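Local coordinates for protein mycobacterial cidal antitoxin MbcA (Mycobacterium tuberculosis, PDB 6FKG) that serves as the antitoxin of a type II toxin-antitoxin pair, neutralising the toxin MbcT by blocking access to its active site, at residues 11-14 against 15-19; 37-41 against 42-46; 68-71 against 72-75; 91-95 against 96-100. All coordinates share one frame; numbering follows the deposited sequence.

All four contacts are local, between residues one to a few positions apart, and follow one chain through a helix interior, a helix start and two helix ends. All are partly buried. Contact 2 lies farthest out, its centre about 17 Å from the centre of the chain, against about 12 Å for contact 3 and 9 Å for contacts 1 and 4. Backbone bonds dominate contact 1, within helix 7-19. Contacts 2 and 4 both close a helix with a Schellman motif, but an arginine grips a backbone carbonyl in the first and an aspartate in the second. Contact 3 starts helix 71-78 with a surface charge pair. Contact 1 touches contacts 2 and 3; each contact also reaches MbcT.

Contact 1 (11-14 against 15-19); sequences TVSG and AIERL
R18 folds its guanidinium over the backbone of G14, one turn earlier in the same helix. The carbonyl oxygen G14 O stands 3.3 Å above the guanidinium plane and over its centre, so the two meet face-on and no N-H of the group is aimed at the oxygen. The bend at chi3 (-67°) turns the chain back along the helix toward G14, which has no side chain to obstruct the overlap. The same G14 O accepts the backbone bond from R18 N at 3.0 Å, while NH2 of the guanidinium is engaged in a salt bridge to D63 on helix 52-65.

On another side of the helix, S13 and E17 are joined through a water. S13 OG lies 2.6 Å from it, and the water donates to E17 OE2 at 2.8 Å; a bend at chi2 carries the E17 carboxylate back to this position, and chi3 sets its turn. Along the buried side, V12 CG1 and I16 CG1 are 4.5 Å apart, a loose apolar contact. These residues also pack outward, V12 on W40 and I16 on L58 and V26, while V12 meets F137 of the MbcT chain.

Between T11 and R18 four successive i to i+4 bonds run without a break, among them E17 N to S13 O at 2.9 Å. This is the bonding of a regular alpha-helix; its buried V12, A15 and I16 against exposed E17 and R18 make it amphipathic, as suits an all-helical fold.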
# COMPACT_ATOMS: atom_id res chain seq x y z
N THR C 11 -25.55 -27.09 -8.50
CA THR C 11 -24.48 -27.75 -7.77
C THR C 11 -24.15 -27.00 -6.48
O THR C 11 -24.01 -27.61 -5.42
CB THR C 11 -23.22 -27.86 -8.64
OG1 THR C 11 -23.58 -28.49 -9.88
CG2 THR C 11 -22.16 -28.70 -7.91
N VAL C 12 -24.05 -25.68 -6.58
CA VAL C 12 -23.80 -24.84 -5.41
C VAL C 12 -24.95 -24.95 -4.41
O VAL C 12 -24.73 -25.09 -3.20
CB VAL C 12 -23.61 -23.36 -5.80
CG1 VAL C 12 -23.59 -22.45 -4.56
CG2 VAL C 12 -22.35 -23.19 -6.62
N SER C 13 -26.18 -24.90 -4.92
CA SER C 13 -27.36 -25.01 -4.06
C SER C 13 -27.36 -26.33 -3.28
O SER C 13 -27.68 -26.37 -2.09
CB SER C 13 -28.62 -24.89 -4.90
OG SER C 13 -29.77 -24.95 -4.09
N GLY C 14 -26.99 -27.42 -3.96
CA GLY C 14 -26.96 -28.73 -3.33
C GLY C 14 -26.00 -28.77 -2.15
O GLY C 14 -26.33 -29.31 -1.09
N ALA C 15 -24.82 -28.17 -2.33
CA ALA C 15 -23.84 -28.09 -1.26
C ALA C 15 -24.40 -27.31 -0.06
O ALA C 15 -24.25 -27.73 1.09
CB ALA C 15 -22.54 -27.44 -1.77
N ILE C 16 -25.05 -26.18 -0.32
CA ILE C 16 -25.68 -25.36 0.73
C ILE C 16 -26.75 -26.11 1.51
O ILE C 16 -26.80 -26.07 2.74
CB ILE C 16 -26.32 -24.08 0.15
CG1 ILE C 16 -25.26 -23.18 -0.46
CG2 ILE C 16 -27.13 -23.33 1.22
CD1 ILE C 16 -24.06 -22.97 0.43
N GLU C 17 -27.64 -26.78 0.79
CA GLU C 17 -28.77 -27.44 1.42
C GLU C 17 -28.31 -28.62 2.25
O GLU C 17 -28.90 -28.91 3.30
CB GLU C 17 -29.79 -27.87 0.36
CG GLU C 17 -30.51 -26.70 -0.29
CD GLU C 17 -31.07 -25.70 0.72
OE1 GLU C 17 -31.72 -26.13 1.70
OE2 GLU C 17 -30.85 -24.48 0.53
N ARG C 18 -27.26 -29.31 1.80
CA ARG C 18 -26.75 -30.46 2.54
C ARG C 18 -26.21 -30.02 3.91
O ARG C 18 -26.25 -30.78 4.87
CB ARG C 18 -25.68 -31.20 1.74
CG ARG C 18 -26.26 -32.08 0.63
CD ARG C 18 -25.22 -32.98 -0.01
NE ARG C 18 -24.21 -32.22 -0.75
CZ ARG C 18 -24.34 -31.85 -2.01
NH1 ARG C 18 -25.44 -32.15 -2.69
NH2 ARG C 18 -23.36 -31.17 -2.61
N LEU C 19 -25.71 -28.79 3.98
CA LEU C 19 -25.18 -28.26 5.23
C LEU C 19 -26.28 -27.61 6.07
O LEU C 19 -26.10 -27.35 7.26
CB LEU C 19 -24.08 -27.24 4.92
CG LEU C 19 -23.33 -26.53 6.05
CD1 LEU C 19 -22.70 -27.52 6.99
CD2 LEU C 19 -22.26 -25.61 5.43
O HOH W 1 -30.09 -23.50 -1.94

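Contact 2 (37-41 against 42-46); sequences VARWT and AGQVV
The guanidinium of R39 has Q44 on one face and the carbonyl of V45 at its edge. Q44 CB sits 3.6 Å above the plane, toward the rim, and the Q44 amide stacks on the guanidinium with the two planes 28° apart, although the side chains themselves cross at about a right angle. At the edge, NE and NH2 both donate to V45 O, 3.1 Å from NE and 2.8 Å from NH2. NE arrives nearly along the C=O axis and NH2 on a lone pair, which fixes the rotation of the guanidinium. A bend at chi3 (55°) brings it to the loop, and NH1 forms a salt bridge with E111 of the MbcT chain.

Behind this grip helix 34-41 ends in a Schellman motif. G43, with positive phi, donates from its N to W40 O at 2.9 Å, approaching from above the carbonyl plane, and Q44 N reaches R39 O at 2.8 Å. R39 thus holds the departing loop through both its backbone and its side chain. V46 then folds back over the last turn, its CG2 lying 3.7 Å from R39 CB and 4.0 Å from W40 CB. The W40 side chain also packs on A9 and V12 of helix 7-19.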
# COMPACT_ATOMS: atom_id res chain seq x y z
N VAL C 37 -29.91 -14.70 -2.83
CA VAL C 37 -29.31 -16.04 -2.74
C VAL C 37 -30.31 -17.10 -3.18
O VAL C 37 -29.96 -18.03 -3.92
CB VAL C 37 -28.82 -16.34 -1.31
CG1 VAL C 37 -28.38 -17.81 -1.18
CG2 VAL C 37 -27.68 -15.41 -0.93
N ALA C 38 -31.56 -16.96 -2.73
CA ALA C 38 -32.60 -17.92 -3.07
C ALA C 38 -32.81 -17.96 -4.58
O ALA C 38 -32.93 -19.04 -5.16
CB ALA C 38 -33.92 -17.58 -2.36
N ARG C 39 -32.86 -16.79 -5.21
CA ARG C 39 -33.05 -16.68 -6.65
C ARG C 39 -31.85 -17.22 -7.44
O ARG C 39 -32.03 -17.95 -8.42
CB ARG C 39 -33.32 -15.23 -7.06
CG ARG C 39 -34.73 -14.75 -6.71
CD ARG C 39 -35.01 -13.33 -7.22
NE ARG C 39 -34.79 -13.18 -8.66
CZ ARG C 39 -35.67 -13.51 -9.60
NH1 ARG C 39 -36.85 -14.02 -9.27
NH2 ARG C 39 -35.37 -13.34 -10.88
N TRP C 40 -30.65 -16.86 -7.01
CA TRP C 40 -29.43 -17.33 -7.66
C TRP C 40 -29.37 -18.85 -7.64
O TRP C 40 -29.13 -19.48 -8.67
CB TRP C 40 -28.18 -16.75 -6.98
CG TRP C 40 -26.92 -16.98 -7.77
CD1 TRP C 40 -26.34 -16.12 -8.66
CD2 TRP C 40 -26.10 -18.15 -7.74
NE1 TRP C 40 -25.20 -16.69 -9.18
CE2 TRP C 40 -25.03 -17.94 -8.63
CE3 TRP C 40 -26.17 -19.36 -7.05
CZ2 TRP C 40 -24.04 -18.89 -8.85
CZ3 TRP C 40 -25.17 -20.31 -7.26
CH2 TRP C 40 -24.13 -20.06 -8.15
N THR C 41 -29.62 -19.45 -6.48
CA THR C 41 -29.55 -20.90 -6.35
C THR C 41 -30.70 -21.59 -7.08
O THR C 41 -30.64 -22.79 -7.35
CB THR C 41 -29.55 -21.35 -4.88
OG1 THR C 41 -30.66 -20.74 -4.19
CG2 THR C 41 -28.26 -20.95 -4.20
N ALA C 42 -31.75 -20.83 -7.40
CA ALA C 42 -32.87 -21.36 -8.17
C ALA C 42 -32.64 -21.13 -9.66
O ALA C 42 -33.50 -21.43 -10.49
CB ALA C 42 -34.19 -20.72 -7.72
N GLY C 43 -31.47 -20.60 -9.99
CA GLY C 43 -31.09 -20.36 -11.38
C GLY C 43 -31.81 -19.18 -12.02
O GLY C 43 -31.81 -19.05 -13.24
N GLN C 44 -32.41 -18.33 -11.20
CA GLN C 44 -33.10 -17.14 -11.69
C GLN C 44 -32.17 -15.94 -11.78
O GLN C 44 -31.13 -15.89 -11.11
CB GLN C 44 -34.29 -16.81 -10.79
CG GLN C 44 -35.25 -17.96 -10.58
CD GLN C 44 -36.22 -17.69 -9.45
OE1 GLN C 44 -35.81 -17.41 -8.33
NE2 GLN C 44 -37.51 -17.74 -9.75
N VAL C 45 -32.55 -14.96 -12.60
CA VAL C 45 -31.71 -13.78 -12.80
C VAL C 45 -31.64 -12.92 -11.53
O VAL C 45 -32.63 -12.73 -10.83
CB VAL C 45 -32.20 -12.94 -14.00
CG1 VAL C 45 -33.60 -12.42 -13.75
CG2 VAL C 45 -31.24 -11.80 -14.27
N VAL C 46 -30.44 -12.43 -11.22
CA VAL C 46 -30.21 -11.61 -10.03
C VAL C 46 -29.42 -10.34 -10.38
O VAL C 46 -28.19 -10.37 -10.46
CB VAL C 46 -29.46 -12.40 -8.93
CG1 VAL C 46 -29.21 -11.54 -7.70
CG2 VAL C 46 -30.26 -13.66 -8.55

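Contact 3 (68-71 against 72-75); sequences VLPR and DQAN
R71 and D72 cross so that the edge of the guanidinium is presented to one carboxylate oxygen, with the two planes 73° apart. R71 NH1 donates to D72 OD1 at 3.0 Å in a salt bridge between sequence neighbours; the oxygen lies close to the guanidinium plane, but the N-H...O angle of 137° makes the bond far from straight. Extended from CG to NE, with CG opposite the backbone N (chi1 179°), the arginine reaches out far enough for NH1 to meet the D72 carboxylate. Both residues are exposed to solvent.

A second pairing is made by P70 and Q73. The glutamine bends at chi2, bringing OE1 to within 3.2 Å of P70 CG, so that its amide oxygen rests against the proline ring. L69 faces the first turn with its CB bond: its CB is 4.1 Å from A74 CB, and its CD1 lies 4.0 Å from Q73 O.

P70 occupies the N-cap position, and the first bonds of the helix follow from it. A74 N donates to P70 O at 2.8 Å and N75 N to R71 O at 2.9 Å.

Residues 68-70 form the last part of the link from helix 52-65 into helix 71-78. V68 packs on helix 99-110, while A74 touches L19 and N75 ND2 bonds to L19 O, at the end of helix 7-19. Toward the partner protein, L69 meets M84, P70 meets K83 and Q73 meets T79, all of the MbcT chain.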
# COMPACT_ATOMS: atom_id res chain seq x y z
N VAL C 68 -15.85 -34.74 7.38
CA VAL C 68 -15.28 -34.84 8.72
C VAL C 68 -16.32 -34.60 9.82
O VAL C 68 -16.08 -34.94 10.97
CB VAL C 68 -14.10 -33.85 8.92
CG1 VAL C 68 -12.96 -34.19 7.97
CG2 VAL C 68 -14.53 -32.39 8.70
N LEU C 69 -17.47 -34.02 9.47
CA LEU C 69 -18.55 -33.86 10.47
C LEU C 69 -19.92 -34.16 9.89
O LEU C 69 -20.20 -33.78 8.76
CB LEU C 69 -18.59 -32.45 11.03
CG LEU C 69 -17.44 -32.02 11.93
CD1 LEU C 69 -17.59 -30.52 12.18
CD2 LEU C 69 -17.45 -32.83 13.24
N PRO C 70 -20.79 -34.80 10.68
CA PRO C 70 -22.14 -35.00 10.16
C PRO C 70 -22.87 -33.65 10.08
O PRO C 70 -22.44 -32.68 10.69
CB PRO C 70 -22.78 -35.94 11.20
CG PRO C 70 -22.04 -35.64 12.46
CD PRO C 70 -20.62 -35.32 12.05
N ARG C 71 -23.96 -33.63 9.32
CA ARG C 71 -24.73 -32.42 9.02
C ARG C 71 -24.96 -31.45 10.19
O ARG C 71 -24.57 -30.28 10.11
CB ARG C 71 -26.09 -32.82 8.45
CG ARG C 71 -27.00 -31.65 8.13
CD ARG C 71 -28.42 -32.14 7.90
NE ARG C 71 -29.27 -31.08 7.38
CZ ARG C 71 -29.76 -30.08 8.11
NH1 ARG C 71 -29.47 -30.01 9.41
NH2 ARG C 71 -30.52 -29.16 7.55
N ASP C 72 -25.61 -31.91 11.25
CA ASP C 72 -25.98 -31.00 12.33
C ASP C 72 -24.74 -30.36 12.96
O ASP C 72 -24.72 -29.15 13.22
CB ASP C 72 -26.82 -31.72 13.38
CG ASP C 72 -28.28 -31.87 12.95
OD1 ASP C 72 -28.59 -31.53 11.79
OD2 ASP C 72 -29.11 -32.31 13.77
N GLN C 73 -23.70 -31.15 13.19
CA GLN C 73 -22.48 -30.64 13.81
C GLN C 73 -21.68 -29.78 12.84
O GLN C 73 -21.02 -28.83 13.23
CB GLN C 73 -21.62 -31.79 14.34
CG GLN C 73 -22.14 -32.35 15.70
CD GLN C 73 -23.43 -33.12 15.57
OE1 GLN C 73 -23.60 -33.92 14.64
NE2 GLN C 73 -24.37 -32.90 16.50
N ALA C 74 -21.77 -30.11 11.55
CA ALA C 74 -21.10 -29.32 10.53
C ALA C 74 -21.68 -27.92 10.53
O ALA C 74 -20.97 -26.92 10.49
CB ALA C 74 -21.26 -29.98 9.16
N ASN C 75 -23.00 -27.86 10.62
CA ASN C 75 -23.69 -26.59 10.65
C ASN C 75 -23.26 -25.72 11.84
O ASN C 75 -22.88 -24.57 11.68
CB ASN C 75 -25.20 -26.84 10.67
CG ASN C 75 -25.99 -25.56 10.63
OD1 ASN C 75 -26.02 -24.80 11.59
ND2 ASN C 75 -26.67 -25.33 9.51

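Contact 4 (91-95 against 96-100); sequences ADLVR and DGEYQ
R95 grips the carboxylate of D96 side-on with two nitrogens, one to each oxygen. NE donates to OD1 of D96 at 2.9 Å, and NH2 of R95 donates to OD2 of D96 at 3.1 Å along an almost straight line (176°). Both oxygens lie near the guanidinium plane, although OD1 is met from above the carboxylate plane and OD2 on its syn side. The two side chains run alongside each other, and a bend at chi3 (59°) of the arginine turns its edge to the acid. Over one face of the guanidinium stands D92 OD1, well out of its plane, which adds attraction between charges without a directed bond. D92, R95 and D96 form a salt-bridge network, in which the arginine charge is probably balanced by both acids.

Backbone bonds end the helix just inside this network. E98 N reaches L93 O at 2.7 Å and G97 N reaches V94 O at 3.1 Å, with G97 at positive phi as the C-prime residue of a Schellman motif. V94 O is also approached by a water, 2.7 Å away, that accepts from Y99 N and so bridges the two helices.

Farther out, L93 CG lies 3.8 Å from E98 OE1, an oxygen already held in a salt bridge to R88. V94 CG2 approaches Y99 CB loosely at 4.4 Å.

The turn joins helix 90-95 to helix 99-110, and E98 is the N-cap of the latter. V94 and Y99 both pack on helix 52-65, V94 also on I29 of helix 23-30, while Y99 and Q100 meet L53 of the MbcT chain.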
# COMPACT_ATOMS: atom_id res chain seq x y z
N ALA C 91 -17.32 -19.55 9.17
CA ALA C 91 -18.19 -18.78 8.27
C ALA C 91 -17.67 -17.36 8.04
O ALA C 91 -17.79 -16.83 6.94
CB ALA C 91 -19.62 -18.74 8.81
N ASP C 92 -17.10 -16.75 9.07
CA ASP C 92 -16.54 -15.41 8.93
C ASP C 92 -15.24 -15.45 8.10
O ASP C 92 -14.99 -14.54 7.32
CB ASP C 92 -16.28 -14.78 10.31
CG ASP C 92 -17.58 -14.50 11.08
OD1 ASP C 92 -18.67 -14.48 10.47
OD2 ASP C 92 -17.50 -14.29 12.30
N LEU C 93 -14.43 -16.49 8.25
CA LEU C 93 -13.27 -16.62 7.36
C LEU C 93 -13.71 -16.73 5.91
O LEU C 93 -13.10 -16.11 5.01
CB LEU C 93 -12.41 -17.84 7.75
CG LEU C 93 -11.27 -17.51 8.73
CD1 LEU C 93 -11.83 -17.21 10.11
CD2 LEU C 93 -10.24 -18.64 8.78
N VAL C 94 -14.76 -17.51 5.67
CA VAL C 94 -15.22 -17.68 4.29
C VAL C 94 -15.72 -16.33 3.78
O VAL C 94 -15.36 -15.91 2.69
CB VAL C 94 -16.33 -18.75 4.17
CG1 VAL C 94 -16.92 -18.76 2.78
CG2 VAL C 94 -15.77 -20.14 4.52
N ARG C 95 -16.52 -15.65 4.60
CA ARG C 95 -17.02 -14.31 4.24
C ARG C 95 -15.88 -13.38 3.84
O ARG C 95 -15.98 -12.63 2.85
CB ARG C 95 -17.79 -13.72 5.42
CG ARG C 95 -18.41 -12.36 5.14
CD ARG C 95 -18.84 -11.72 6.46
NE ARG C 95 -17.70 -11.56 7.35
CZ ARG C 95 -17.81 -11.38 8.67
NH1 ARG C 95 -19.01 -11.33 9.23
NH2 ARG C 95 -16.72 -11.25 9.41
N ASP C 96 -14.79 -13.44 4.60
CA ASP C 96 -13.71 -12.49 4.45
C ASP C 96 -12.60 -12.95 3.50
O ASP C 96 -11.52 -12.37 3.47
CB ASP C 96 -13.12 -12.15 5.82
CG ASP C 96 -14.14 -11.45 6.72
OD1 ASP C 96 -15.14 -10.94 6.18
OD2 ASP C 96 -13.94 -11.39 7.95
N GLY C 97 -12.87 -13.99 2.72
CA GLY C 97 -11.92 -14.42 1.69
C GLY C 97 -10.89 -15.45 2.11
O GLY C 97 -10.02 -15.82 1.32
N GLU C 98 -10.98 -15.94 3.34
CA GLU C 98 -9.98 -16.88 3.85
C GLU C 98 -10.46 -18.33 3.80
O GLU C 98 -10.11 -19.13 4.68
CB GLU C 98 -9.59 -16.50 5.28
CG GLU C 98 -9.02 -15.10 5.38
CD GLU C 98 -8.85 -14.64 6.81
OE1 GLU C 98 -8.31 -15.40 7.64
OE2 GLU C 98 -9.27 -13.50 7.11
N TYR C 99 -11.24 -18.69 2.78
CA TYR C 99 -11.74 -20.06 2.67
C TYR C 99 -10.60 -21.09 2.58
O TYR C 99 -10.77 -22.23 2.98
CB TYR C 99 -12.67 -20.22 1.46
CG TYR C 99 -11.93 -20.35 0.14
CD1 TYR C 99 -11.35 -19.24 -0.47
CD2 TYR C 99 -11.79 -21.59 -0.48
CE1 TYR C 99 -10.68 -19.35 -1.64
CE2 TYR C 99 -11.09 -21.70 -1.68
CZ TYR C 99 -10.55 -20.58 -2.25
OH TYR C 99 -9.85 -20.65 -3.44
N GLN C 100 -9.45 -20.69 2.06
CA GLN C 100 -8.36 -21.66 1.89
C GLN C 100 -7.90 -22.16 3.25
O GLN C 100 -7.61 -23.35 3.41
CB GLN C 100 -7.20 -21.05 1.10
CG GLN C 100 -7.41 -21.07 -0.40
CD GLN C 100 -7.25 -22.46 -1.00
OE1 GLN C 100 -6.90 -23.42 -0.29
NE2 GLN C 100 -7.47 -22.58 -2.30
O HOH W 2 -13.44 -17.10 1.21